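Local structure of phytoene synthase (Enterococcus hirae, 5IYS) at residues A[111-114]-A[115-118]. The protein probably joins two prenyl diphosphates head to head in a magnesium-dependent reaction, as a squalene/phytoene-type synthase. Residues are numbered along the deposited sequence; the frame is centred on the assembly and turned at random.
Sequences TGQR and KDAD. With SO4 (sulfate ion), chain B.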
loop_
_atom_site.group_PDB
_atom_site.type_symbol
_atom_site.label_atom_id
_atom_site.label_comp_id
_atom_site.label_asym_id
_atom_site.label_seq_id
_atom_site.Cartn_x
_atom_site.Cartn_y
_atom_site.Cartn_z
ATOM N N THR A 111 -3.977 9.671 -10.163
ATOM C CA THR A 111 -4.229 11.063 -9.771
ATOM C C THR A 111 -3.416 11.390 -8.529
ATOM O O THR A 111 -2.848 12.486 -8.405
ATOM C CB THR A 111 -5.720 11.235 -9.394
ATOM O OG1 THR A 111 -6.516 11.046 -10.564
ATOM C CG2 THR A 111 -5.984 12.611 -8.789
ATOM N N GLY A 112 -3.307 10.414 -7.625
ATOM C CA GLY A 112 -2.491 10.599 -6.443
ATOM C C GLY A 112 -1.018 10.676 -6.802
ATOM O O GLY A 112 -0.279 11.527 -6.287
ATOM N N GLN A 113 -0.564 9.771 -7.655
ATOM C CA GLN A 113 0.833 9.840 -8.091
ATOM C C GLN A 113 1.164 11.193 -8.710
ATOM O O GLN A 113 2.278 11.691 -8.548
ATOM C CB GLN A 113 1.182 8.728 -9.069
ATOM C CG GLN A 113 1.120 7.346 -8.459
ATOM C CD GLN A 113 2.148 7.170 -7.363
ATOM O OE1 GLN A 113 3.220 7.751 -7.418
ATOM N NE2 GLN A 113 1.763 6.499 -6.297
ATOM N N ARG A 114 0.270 11.696 -9.553
ATOM C CA ARG A 114 0.490 12.955 -10.272
ATOM C C ARG A 114 0.633 14.120 -9.277
ATOM O O ARG A 114 1.499 14.989 -9.416
ATOM C CB ARG A 114 -0.681 13.192 -11.242
ATOM C CG ARG A 114 -0.535 14.382 -12.207
ATOM C CD ARG A 114 -1.649 14.379 -13.263
ATOM N NE ARG A 114 -1.823 15.676 -13.920
ATOM C CZ ARG A 114 -2.673 15.902 -14.919
ATOM N NH1 ARG A 114 -3.406 14.906 -15.402
ATOM N NH2 ARG A 114 -2.822 17.128 -15.409
ATOM N N LYS A 115 -0.129 14.064 -8.195
ATOM C CA LYS A 115 0.024 15.040 -7.122
ATOM C C LYS A 115 1.374 14.996 -6.405
ATOM O O LYS A 115 1.937 16.037 -6.041
ATOM C CB LYS A 115 -1.101 14.911 -6.099
ATOM C CG LYS A 115 -1.363 16.222 -5.382
ATOM C CD LYS A 115 -1.414 16.060 -3.887
ATOM C CE LYS A 115 -1.845 17.379 -3.249
ATOM N NZ LYS A 115 -0.854 18.470 -3.459
ATOM N N ASP A 116 1.892 13.793 -6.179
ATOM C CA ASP A 116 3.248 13.657 -5.661
ATOM C C ASP A 116 4.306 14.247 -6.571
ATOM O O ASP A 116 5.358 14.655 -6.094
ATOM C CB ASP A 116 3.593 12.199 -5.408
ATOM C CG ASP A 116 3.121 11.734 -4.071
ATOM O OD1 ASP A 116 3.117 12.554 -3.123
ATOM O OD2 ASP A 116 2.822 10.530 -3.958
ATOM N N ALA A 117 4.032 14.278 -7.870
ATOM C CA ALA A 117 4.973 14.839 -8.826
ATOM C C ALA A 117 5.221 16.332 -8.602
ATOM O O ALA A 117 6.202 16.875 -9.104
ATOM C CB ALA A 117 4.490 14.588 -10.231
ATOM N N ASP A 118 4.294 17.006 -7.927
ATOM C CA ASP A 118 4.459 18.406 -7.542
ATOM C C ASP A 118 4.186 18.506 -6.040
ATOM O O ASP A 118 3.095 18.889 -5.603
ATOM C CB ASP A 118 3.502 19.290 -8.357
ATOM C CG ASP A 118 3.347 20.710 -7.796
ATOM O OD1 ASP A 118 4.198 21.199 -7.009
ATOM O OD2 ASP A 118 2.368 21.373 -8.196
HETATM S S SO4 B . -1.164 19.104 -12.521
HETATM O O1 SO4 B . -2.374 19.696 -11.970
HETATM O O2 SO4 B . 0.008 19.769 -11.958
HETATM O O3 SO4 B . -1.150 19.250 -13.980
HETATM O O4 SO4 B . -1.138 17.680 -12.164
#
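K115 N donates to T111 O (3.2 Å) and D116 N to G112 O (3.1 Å), regular i to i+4 bonds near the C-terminal end of helix 104-116 in an all-helical squalene/phytoene synthase fold. One residue on, A117 N is shared between Q113 O (3.2 Å) and R114 O (3.1 Å), both bonds weak, so that i+4 and i+3 spacings occur together. D118 N then bonds K115 O at the shorter spacing, and D118 is no longer helical. The CB methyl of A117 sits against R114 O and also touches I59 of helix 39-60 and Q65 of helix 65-80. D116 and Q113 carry the buried side of the turn. D116 CB lies against Q113 O, and chi1 of -85°, with CG beside the backbone N, directs the carboxylate; its OD2 is hydrogen-bonded to the Y131 hydroxyl, while R182 makes only a long, weak ion pair with OD1. Q113 reaches inward to the active site: its NE2 makes a weak hydrogen bond to D56, a magnesium ligand, and its side chain touches the bound farnesyl thiodiphosphate, consistent with a second-shell position beside the metal-binding DDxxD motif. On the outer side K115 CB packs against G112 O, and its bent chain leads away from the helix. R114 instead runs extended, CG anti to the backbone N (chi1 -173°), and grips a sulfate, probably from the crystallisation liquor, with two neighbouring N-H groups. Sulfate O3 lies in the guanidinium plane at its edge and receives a nearly straight bond from R114 NH2 (3.1 Å, 171°), whereas the bond from R114 NE to sulfate O4 is shorter, 2.8 Å, but more bent.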